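Local structure of alkaline phosphatase D (Bacillus subtilis, 2YEQ) at residues K105-P110 with F265-L270; D283-N288 with S348-D353; F435-R440 with S470-F475. The protein hydrolyses phosphate esters, acting as a phosphodiesterase and alkaline phosphatase with iron and calcium in its active site. All coordinates share one frame; numbering follows the deposited sequence.

How the contacts relate
All three contacts are largely buried, and none touches another: nearest atoms are about 16 Å apart for contacts 1 and 2, about 14 Å for 1 and 3, and about 13 Å for 2 and 3. Contacts 1 and 3 share one seven-stranded sheet, engaging its two outermost strands, 263-267 and 433-437. Their chemistry is similar, with aromatic and aliphatic side chains and no hydrogen bond across either interface. Contact 2 joins two loops and is polar: an amide-carboxylate bond, a bridging water and a sodium ion bound by Asp284 and Gln285, with Asp350 about 5 Å from a calcium ion. Its apolar part is small, Met349 against Ala286.

Contact 1: residues K105-P110 with F265-L270; sequences KTLPAP and FTYGNL
Pro108 lies over one face of the Tyr267 ring in a CH-pi contact: CD is 3.7 Å from the ring centroid and 13° off the normal, while CG leans over the CE2 side. The two side chains cross at about a right angle.

Leu107 supplies the aliphatic contacts, its two methyls parted between two rings. CD1 approaches Phe265 CD2 at 3.7 Å, and CD2 lies 3.9 Å from Tyr267 CD1. After Pro108, Ala109 O comes to 3.7 Å from Gly268 CA; at Gly268 the chain turns with positive phi.

The polar approach is at the edge of the tyrosine ring. The Lys105 chain is extended up to a bend at chi4 (-105°), and NZ lies near the ring plane, 2.9 Å from Tyr267 OH, but the angle is poor for a hydrogen bond. The ammonium is instead held by Asn85 and a salt bridge to Asp144.

Here the loop after strand 97-105, a strand of the four-stranded antiparallel sheet that probably belongs to the N-terminal E-set-like domain, packs against an outermost strand, 263-267, of a sheet in the calcineurin-like phosphatase domain.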
loop_
_atom_site.group_PDB
_atom_site.type_symbol
_atom_site.label_atom_id
_atom_site.label_comp_id
_atom_site.label_asym_id
_atom_site.label_seq_id
_atom_site.Cartn_x
_atom_site.Cartn_y
_atom_site.Cartn_z
ATOM N N LYS A 105 -3.520 14.791 11.416
ATOM C CA LYS A 105 -4.868 14.833 11.979
ATOM C C LYS A 105 -5.186 13.603 12.811
ATOM O O LYS A 105 -5.000 12.467 12.352
ATOM C CB LYS A 105 -5.887 14.983 10.861
ATOM C CG LYS A 105 -7.304 15.262 11.362
ATOM C CD LYS A 105 -8.265 15.312 10.185
ATOM C CE LYS A 105 -9.704 15.500 10.606
ATOM N NZ LYS A 105 -10.467 14.222 10.481
ATOM N N THR A 106 -5.624 13.824 14.042
ATOM C CA THR A 106 -5.979 12.734 14.931
ATOM C C THR A 106 -7.321 12.113 14.499
ATOM O O THR A 106 -8.117 12.732 13.796
ATOM C CB THR A 106 -6.114 13.188 16.408
ATOM O OG1 THR A 106 -6.979 14.334 16.477
ATOM C CG2 THR A 106 -4.764 13.486 17.041
ATOM N N LEU A 107 -7.564 10.890 14.941
ATOM C CA LEU A 107 -8.843 10.227 14.687
ATOM C C LEU A 107 -9.947 10.831 15.571
ATOM O O LEU A 107 -9.669 11.384 16.631
ATOM C CB LEU A 107 -8.741 8.746 15.027
ATOM C CG LEU A 107 -7.726 7.905 14.243
ATOM C CD1 LEU A 107 -7.885 6.440 14.670
ATOM C CD2 LEU A 107 -7.915 8.084 12.759
ATOM N N PRO A 108 -11.200 10.672 15.159
ATOM C CA PRO A 108 -12.333 10.936 16.059
ATOM C C PRO A 108 -12.262 10.078 17.311
ATOM O O PRO A 108 -11.640 9.008 17.305
ATOM C CB PRO A 108 -13.562 10.513 15.237
ATOM C CG PRO A 108 -13.144 10.572 13.835
ATOM C CD PRO A 108 -11.643 10.289 13.815
ATOM N N ALA A 109 -12.893 10.550 18.378
ATOM C CA ALA A 109 -13.022 9.772 19.608
ATOM C C ALA A 109 -13.710 8.450 19.276
ATOM O O ALA A 109 -14.552 8.403 18.382
ATOM C CB ALA A 109 -13.814 10.558 20.664
ATOM N N PRO A 110 -13.309 7.364 19.933
ATOM C CA PRO A 110 -13.944 6.075 19.673
ATOM C C PRO A 110 -15.467 6.190 19.800
ATOM O O PRO A 110 -15.964 6.823 20.739
ATOM C CB PRO A 110 -13.381 5.155 20.772
ATOM C CG PRO A 110 -12.359 5.942 21.518
ATOM C CD PRO A 110 -12.567 7.380 21.208
ATOM N N PHE A 265 -7.899 -0.154 13.659
ATOM C CA PHE A 265 -8.405 1.062 14.281
ATOM C C PHE A 265 -9.798 1.405 13.721
ATOM O O PHE A 265 -10.178 0.936 12.656
ATOM C CB PHE A 265 -7.437 2.231 14.063
ATOM C CG PHE A 265 -7.329 2.670 12.637
ATOM C CD1 PHE A 265 -6.499 1.994 11.749
ATOM C CD2 PHE A 265 -8.047 3.762 12.172
ATOM C CE1 PHE A 265 -6.400 2.391 10.429
ATOM C CE2 PHE A 265 -7.949 4.163 10.859
ATOM C CZ PHE A 265 -7.128 3.470 9.977
ATOM N N THR A 266 -10.546 2.224 14.455
ATOM C CA THR A 266 -11.877 2.637 14.018
ATOM C C THR A 266 -11.880 4.141 13.804
ATOM O O THR A 266 -11.199 4.876 14.508
ATOM C CB THR A 266 -12.963 2.290 15.054
ATOM O OG1 THR A 266 -12.683 3.000 16.266
ATOM C CG2 THR A 266 -12.979 0.792 15.349
ATOM N N TYR A 267 -12.611 4.581 12.798
ATOM C CA TYR A 267 -12.783 5.987 12.524
ATOM C C TYR A 267 -14.154 6.390 13.080
ATOM O O TYR A 267 -15.161 6.327 12.383
ATOM C CB TYR A 267 -12.684 6.239 11.040
ATOM C CG TYR A 267 -12.444 7.686 10.715
ATOM C CD1 TYR A 267 -11.154 8.187 10.644
ATOM C CD2 TYR A 267 -13.517 8.569 10.487
ATOM C CE1 TYR A 267 -10.919 9.541 10.351
ATOM C CE2 TYR A 267 -13.293 9.923 10.190
ATOM C CZ TYR A 267 -11.987 10.399 10.134
ATOM O OH TYR A 267 -11.749 11.717 9.846
ATOM N N GLY A 268 -14.181 6.756 14.358
ATOM C CA GLY A 268 -15.438 6.956 15.071
ATOM C C GLY A 268 -16.267 5.679 15.028
ATOM O O GLY A 268 -15.738 4.582 15.223
ATOM N N ASN A 269 -17.561 5.814 14.750
ATOM C CA ASN A 269 -18.419 4.657 14.513
ATOM C C ASN A 269 -18.697 4.477 13.048
ATOM O O ASN A 269 -19.548 3.686 12.671
ATOM C CB ASN A 269 -19.742 4.799 15.269
ATOM C CG ASN A 269 -20.652 5.894 14.686
ATOM O OD1 ASN A 269 -20.310 6.590 13.708
ATOM N ND2 ASN A 269 -21.814 6.059 15.302
ATOM N N LEU A 270 -18.006 5.224 12.210
ATOM C CA LEU A 270 -18.246 5.142 10.789
ATOM C C LEU A 270 -17.583 3.905 10.137
ATOM O O LEU A 270 -18.186 3.248 9.274
ATOM C CB LEU A 270 -17.751 6.424 10.110
ATOM C CG LEU A 270 -17.953 6.602 8.606
ATOM C CD1 LEU A 270 -19.421 6.535 8.213
ATOM C CD2 LEU A 270 -17.315 7.945 8.125
#

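Contact 2: residues D283-N288 with S348-D353; sequences DDQANN and SMDSWD. With NA (sodium ion), chain B; PE5 (3,6,9,12,15,18,21,24-octaoxahexacosan-1-ol), chain E; EDO (1,2-ethanediol), chain L.
This loop-to-loop contact carries a sodium site, and the side chain of its Asp350 lies about 5 Å from a calcium ion. Gln285 binds the sodium and reaches Asp350. Its OE1 binds the sodium ion at 2.4 Å, beside Asp284 OD1 at 2.2 Å, and four waters complete six ligands. Its NE2 points to the other loop and gives Asp350 OD1 a hydrogen bond of 2.8 Å that is nearly straight, at 176°. The acceptor lies in the amide plane, whereas the donor reaches the carboxylate on its anti side, 32° out of plane. A bend at chi2 (91°) swings CD out of an extended course. NE2 also donates to Asn216 O, so the sodium and two acceptors hold the amide's orientation. Asp350 OD1 also takes salt bridges from Arg279 and Arg282.

Water 2 bridges the backbones, accepting from Ala286 N at 2.9 Å and donating to Met349 O at 2.7 Å. Met349 stands in a type I turn from Ser348 to Ser351, and its side chain, bent at chi2 and chi3, reaches the 283-288 loop: CG is 3.3 Å from Ala286 O, and SD lies 4.2 Å from Ala286 CB.

Around the pair, helix 296-299 packs through Ser298 against Ala286 and Met349, strand 291-292 touches Met349 through Lys292, and the 348-353 loop leads from strand 347-348 into helix 356-368.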
loop_
_atom_site.group_PDB
_atom_site.type_symbol
_atom_site.label_atom_id
_atom_site.label_comp_id
_atom_site.label_asym_id
_atom_site.label_seq_id
_atom_site.Cartn_x
_atom_site.Cartn_y
_atom_site.Cartn_z
ATOM N N ASP A 283 1.557 -19.222 3.472
ATOM C CA ASP A 283 2.118 -20.409 2.854
ATOM C C ASP A 283 2.530 -20.110 1.427
ATOM O O ASP A 283 2.072 -19.133 0.817
ATOM C CB ASP A 283 1.118 -21.561 2.891
ATOM C CG ASP A 283 0.958 -22.156 4.287
ATOM O OD1 ASP A 283 1.913 -22.100 5.107
ATOM O OD2 ASP A 283 -0.140 -22.679 4.580
ATOM N N ASP A 284 3.385 -20.979 0.893
ATOM C CA ASP A 284 3.979 -20.828 -0.420
ATOM C C ASP A 284 2.889 -20.875 -1.462
ATOM O O ASP A 284 1.880 -21.585 -1.286
ATOM C CB ASP A 284 4.969 -21.986 -0.651
ATOM C CG ASP A 284 6.003 -21.707 -1.712
ATOM O OD1 ASP A 284 6.187 -20.536 -2.183
ATOM O OD2 ASP A 284 6.644 -22.724 -2.100
ATOM N N GLN A 285 3.096 -20.149 -2.553
ATOM C CA GLN A 285 2.200 -20.232 -3.699
ATOM C C GLN A 285 2.184 -21.657 -4.318
ATOM O O GLN A 285 3.233 -22.281 -4.519
ATOM C CB GLN A 285 2.557 -19.220 -4.777
ATOM C CG GLN A 285 2.564 -17.753 -4.297
ATOM C CD GLN A 285 3.923 -17.305 -3.813
ATOM O OE1 GLN A 285 4.794 -18.158 -3.532
ATOM N NE2 GLN A 285 4.137 -15.971 -3.700
ATOM N N ALA A 286 0.979 -22.132 -4.622
ATOM C CA ALA A 286 0.761 -23.436 -5.234
ATOM C C ALA A 286 1.082 -23.410 -6.692
ATOM O O ALA A 286 1.101 -22.339 -7.332
ATOM C CB ALA A 286 -0.701 -23.864 -5.044
ATOM N N ASN A 287 1.347 -24.605 -7.232
ATOM C CA ASN A 287 1.535 -24.831 -8.658
ATOM C C ASN A 287 2.655 -24.043 -9.270
ATOM O O ASN A 287 2.562 -23.628 -10.447
ATOM C CB ASN A 287 0.236 -24.575 -9.464
ATOM C CG ASN A 287 -0.991 -25.297 -8.898
ATOM O OD1 ASN A 287 -2.120 -24.748 -8.885
ATOM N ND2 ASN A 287 -0.794 -26.527 -8.453
ATOM N N ASN A 288 3.741 -23.860 -8.508
ATOM C CA ASN A 288 4.894 -23.079 -8.965
ATOM C C ASN A 288 4.581 -21.607 -9.255
ATOM O O ASN A 288 5.306 -20.951 -10.022
ATOM C CB ASN A 288 5.536 -23.714 -10.214
ATOM C CG ASN A 288 6.282 -24.998 -9.896
ATOM O OD1 ASN A 288 6.190 -25.958 -10.635
ATOM N ND2 ASN A 288 7.017 -25.012 -8.797
ATOM N N SER A 348 -4.638 -16.610 -10.520
ATOM C CA SER A 348 -3.377 -16.093 -9.985
ATOM C C SER A 348 -3.037 -16.800 -8.702
ATOM O O SER A 348 -3.761 -16.710 -7.717
ATOM C CB SER A 348 -3.454 -14.587 -9.734
ATOM O OG SER A 348 -2.353 -14.156 -8.948
ATOM N N MET A 349 -1.913 -17.510 -8.690
ATOM C CA MET A 349 -1.539 -18.299 -7.512
ATOM C C MET A 349 -1.049 -17.423 -6.368
ATOM O O MET A 349 -1.022 -17.847 -5.212
ATOM C CB MET A 349 -0.479 -19.361 -7.917
ATOM C CG MET A 349 -1.030 -20.392 -8.901
ATOM S SD MET A 349 -2.280 -21.420 -8.068
ATOM C CE MET A 349 -3.832 -20.891 -8.816
ATOM N N ASP A 350 -0.729 -16.173 -6.673
ATOM C CA ASP A 350 -0.233 -15.214 -5.663
ATOM C C ASP A 350 -1.334 -14.348 -5.029
ATOM O O ASP A 350 -1.099 -13.655 -4.025
ATOM C CB ASP A 350 0.826 -14.320 -6.301
ATOM C CG ASP A 350 1.600 -13.504 -5.281
ATOM O OD1 ASP A 350 2.176 -14.077 -4.313
ATOM O OD2 ASP A 350 1.635 -12.260 -5.465
ATOM N N SER A 351 -2.534 -14.431 -5.602
ATOM C CA SER A 351 -3.727 -13.712 -5.128
ATOM C C SER A 351 -4.601 -14.603 -4.250
ATOM O O SER A 351 -4.245 -15.749 -3.984
ATOM C CB SER A 351 -4.543 -13.218 -6.333
ATOM O OG SER A 351 -3.749 -12.377 -7.156
ATOM N N TRP A 352 -5.742 -14.081 -3.777
ATOM C CA TRP A 352 -6.621 -14.869 -2.918
ATOM C C TRP A 352 -7.195 -16.114 -3.649
ATOM O O TRP A 352 -7.437 -17.133 -2.995
ATOM C CB TRP A 352 -7.765 -14.045 -2.331
ATOM C CG TRP A 352 -7.389 -13.095 -1.240
ATOM C CD1 TRP A 352 -6.773 -11.882 -1.397
ATOM C CD2 TRP A 352 -7.599 -13.253 0.144
ATOM N NE1 TRP A 352 -6.603 -11.285 -0.199
ATOM C CE2 TRP A 352 -7.087 -12.111 0.773
ATOM C CE3 TRP A 352 -8.161 -14.265 0.936
ATOM C CZ2 TRP A 352 -7.154 -11.927 2.134
ATOM C CZ3 TRP A 352 -8.221 -14.086 2.260
ATOM C CH2 TRP A 352 -7.722 -12.926 2.866
ATOM N N ASP A 353 -7.351 -16.057 -4.969
ATOM C CA ASP A 353 -7.750 -17.234 -5.744
ATOM C C ASP A 353 -6.738 -18.416 -5.574
ATOM O O ASP A 353 -7.094 -19.574 -5.825
ATOM C CB ASP A 353 -7.831 -16.924 -7.229
ATOM C CG ASP A 353 -9.174 -16.271 -7.665
ATOM O OD1 ASP A 353 -10.237 -16.532 -7.046
ATOM O OD2 ASP A 353 -9.119 -15.510 -8.657
HETATM NA NA NA B . 6.884 -19.289 -3.894
HETATM C C48 PE5 E . -14.383 -19.917 -6.489
HETATM C C50 PE5 E . -13.039 -20.475 -6.015
HETATM O O1 PE5 E . -11.943 -19.650 -6.457
HETATM C C1 PE5 E . -11.095 -20.190 -7.485
HETATM C C2 PE5 E . -9.802 -20.794 -6.923
HETATM O O2 PE5 E . -9.810 -22.237 -6.807
HETATM C C1 EDO L . 1.676 -24.194 0.460
HETATM O O1 EDO L . 1.654 -24.403 -0.957
HETATM C C2 EDO L . 3.092 -24.283 0.992
HETATM O O2 EDO L . 3.204 -23.686 2.262
HETATM O O HOH W 1 5.753 -20.903 -5.146
HETATM O O HOH W 2 -1.231 -20.358 -4.271
HETATM O O HOH W 3 8.966 -20.127 -4.331
HETATM O O HOH W 4 7.913 -17.613 -2.790
HETATM O O HOH W 5 6.967 -17.886 -5.745
#

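Contact 3: residues F435-R440 with S470-F475; sequences FFNDYR and STRASF
Strands 435-437 and 470-475 run nearly antiparallel, their directions 166° apart, but at an axis separation of 9.0 Å they face each other through side chains, with no hydrogen bond between them. They come from different sheets: 433-437 is an outermost strand of the seven-stranded sheet, and 470-477 lies one strand in from 484-489 at the edge of the other.

Phe435 reaches across. Its CG is anti to the backbone N (chi1 -179°), and the ring beyond meets three residues. Over one face sits Phe475 CE1, offset toward the rim and 3.5 Å from Phe435 CG; the ring planes make 56°, so the pair is oblique. Phe475 CZ also lies 3.5 Å from Phe435 CB. At the far end of the ring, CE1 and CZ meet Ala473 and Arg472: Ala473 CB is 3.6 Å from Phe435 CE1, and Arg472 CG comes in at the edge, in the ring plane, 3.9 Å from Phe435 CZ.

The aliphatic part of Arg472 also packs against the side chain of Asn437. The charged end goes to other partners, NE in a salt bridge with Asp418 and NH1 to Ser489.

The chemistry is thus that of a hydrophobic join between two facing sheets, as in the calcineurin-like beta-sandwich: the arginine lends its methylene groups to the interface, while its charge is met by Asp418.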
loop_
_atom_site.group_PDB
_atom_site.type_symbol
_atom_site.label_atom_id
_atom_site.label_comp_id
_atom_site.label_asym_id
_atom_site.label_seq_id
_atom_site.Cartn_x
_atom_site.Cartn_y
_atom_site.Cartn_z
ATOM N N PHE A 435 -15.646 -3.058 -13.346
ATOM C CA PHE A 435 -14.765 -1.998 -13.835
ATOM C C PHE A 435 -13.348 -2.497 -14.114
ATOM O O PHE A 435 -12.843 -3.291 -13.352
ATOM C CB PHE A 435 -14.710 -0.896 -12.781
ATOM C CG PHE A 435 -13.842 0.296 -13.162
ATOM C CD1 PHE A 435 -14.123 1.054 -14.282
ATOM C CD2 PHE A 435 -12.779 0.675 -12.360
ATOM C CE1 PHE A 435 -13.355 2.155 -14.608
ATOM C CE2 PHE A 435 -11.981 1.790 -12.689
ATOM C CZ PHE A 435 -12.261 2.516 -13.797
ATOM N N PHE A 436 -12.759 -2.048 -15.221
ATOM C CA PHE A 436 -11.336 -2.174 -15.471
ATOM C C PHE A 436 -10.824 -0.869 -16.067
ATOM O O PHE A 436 -11.485 -0.288 -16.927
ATOM C CB PHE A 436 -10.989 -3.306 -16.461
ATOM C CG PHE A 436 -9.522 -3.368 -16.793
ATOM C CD1 PHE A 436 -8.643 -3.961 -15.904
ATOM C CD2 PHE A 436 -9.022 -2.776 -17.941
ATOM C CE1 PHE A 436 -7.281 -3.993 -16.141
ATOM C CE2 PHE A 436 -7.654 -2.788 -18.208
ATOM C CZ PHE A 436 -6.772 -3.415 -17.302
ATOM N N ASN A 437 -9.635 -0.443 -15.633
ATOM C CA ASN A 437 -8.874 0.630 -16.254
ATOM C C ASN A 437 -7.364 0.418 -16.060
ATOM O O ASN A 437 -6.954 -0.132 -15.046
ATOM C CB ASN A 437 -9.289 1.966 -15.638
ATOM C CG ASN A 437 -8.712 3.137 -16.371
ATOM O OD1 ASN A 437 -9.084 3.437 -17.531
ATOM N ND2 ASN A 437 -7.794 3.805 -15.733
ATOM N N ASP A 438 -6.538 0.857 -17.007
ATOM C CA ASP A 438 -5.076 0.595 -16.913
ATOM C C ASP A 438 -4.202 1.851 -17.031
ATOM O O ASP A 438 -3.137 1.802 -17.611
ATOM C CB ASP A 438 -4.660 -0.435 -17.965
ATOM C CG ASP A 438 -3.276 -1.006 -17.728
ATOM O OD1 ASP A 438 -2.818 -1.021 -16.562
ATOM O OD2 ASP A 438 -2.656 -1.407 -18.736
ATOM N N TYR A 439 -4.672 2.965 -16.468
ATOM C CA TYR A 439 -3.861 4.175 -16.306
ATOM C C TYR A 439 -3.363 4.246 -14.870
ATOM O O TYR A 439 -4.007 3.753 -13.963
ATOM C CB TYR A 439 -4.692 5.427 -16.586
ATOM C CG TYR A 439 -5.149 5.582 -18.031
ATOM C CD1 TYR A 439 -4.255 5.530 -19.065
ATOM C CD2 TYR A 439 -6.500 5.814 -18.333
ATOM C CE1 TYR A 439 -4.673 5.676 -20.371
ATOM C CE2 TYR A 439 -6.926 5.962 -19.630
ATOM C CZ TYR A 439 -6.015 5.901 -20.632
ATOM O OH TYR A 439 -6.428 6.047 -21.931
ATOM N N ARG A 440 -2.240 4.929 -14.670
ATOM C CA ARG A 440 -1.670 5.105 -13.336
ATOM C C ARG A 440 -2.438 6.150 -12.535
ATOM O O ARG A 440 -3.131 7.017 -13.094
ATOM C CB ARG A 440 -0.197 5.485 -13.437
ATOM C CG ARG A 440 0.642 4.624 -14.382
ATOM C CD ARG A 440 0.926 3.243 -13.793
ATOM N NE ARG A 440 -0.237 2.348 -13.791
ATOM C CZ ARG A 440 -0.828 1.827 -14.859
ATOM N NH1 ARG A 440 -0.408 2.103 -16.082
ATOM N NH2 ARG A 440 -1.861 1.002 -14.691
ATOM N N SER A 470 -7.619 13.013 -13.658
ATOM C CA SER A 470 -9.090 13.069 -13.771
ATOM C C SER A 470 -9.682 11.878 -13.062
ATOM O O SER A 470 -9.015 10.856 -12.872
ATOM C CB SER A 470 -9.552 12.978 -15.222
ATOM O OG SER A 470 -8.675 13.635 -16.094
ATOM N N THR A 471 -10.943 12.002 -12.689
ATOM C CA THR A 471 -11.699 10.876 -12.186
ATOM C C THR A 471 -12.189 10.078 -13.406
ATOM O O THR A 471 -13.044 10.544 -14.170
ATOM C CB THR A 471 -12.811 11.349 -11.275
ATOM O OG1 THR A 471 -12.228 12.062 -10.165
ATOM C CG2 THR A 471 -13.655 10.183 -10.742
ATOM N N ARG A 472 -11.585 8.912 -13.635
ATOM C CA ARG A 472 -11.980 8.032 -14.737
ATOM C C ARG A 472 -13.388 7.507 -14.515
ATOM O O ARG A 472 -14.179 7.340 -15.449
ATOM C CB ARG A 472 -11.021 6.817 -14.872
ATOM C CG ARG A 472 -11.476 5.762 -15.895
ATOM C CD ARG A 472 -11.430 6.340 -17.253
ATOM N NE ARG A 472 -11.885 5.481 -18.332
ATOM C CZ ARG A 472 -13.157 5.210 -18.623
ATOM N NH1 ARG A 472 -14.157 5.663 -17.869
ATOM N NH2 ARG A 472 -13.431 4.459 -19.672
ATOM N N ALA A 473 -13.685 7.209 -13.271
ATOM C CA ALA A 473 -14.935 6.621 -12.949
ATOM C C ALA A 473 -15.123 6.687 -11.476
ATOM O O ALA A 473 -14.147 6.728 -10.693
ATOM C CB ALA A 473 -14.996 5.164 -13.446
ATOM N N SER A 474 -16.393 6.697 -11.100
ATOM C CA SER A 474 -16.795 6.764 -9.723
ATOM C C SER A 474 -17.907 5.744 -9.485
ATOM O O SER A 474 -18.840 5.619 -10.315
ATOM C CB SER A 474 -17.264 8.184 -9.391
ATOM O OG SER A 474 -17.764 8.251 -8.051
ATOM N N PHE A 475 -17.807 5.020 -8.368
ATOM C CA PHE A 475 -18.775 3.977 -8.002
ATOM C C PHE A 475 -19.248 4.230 -6.618
ATOM O O PHE A 475 -18.483 4.689 -5.762
ATOM C CB PHE A 475 -18.146 2.570 -8.116
ATOM C CG PHE A 475 -17.798 2.180 -9.520
ATOM C CD1 PHE A 475 -16.563 2.491 -10.055
ATOM C CD2 PHE A 475 -18.704 1.501 -10.306
ATOM C CE1 PHE A 475 -16.254 2.154 -11.352
ATOM C CE2 PHE A 475 -18.390 1.143 -11.592
ATOM C CZ PHE A 475 -17.179 1.487 -12.130
#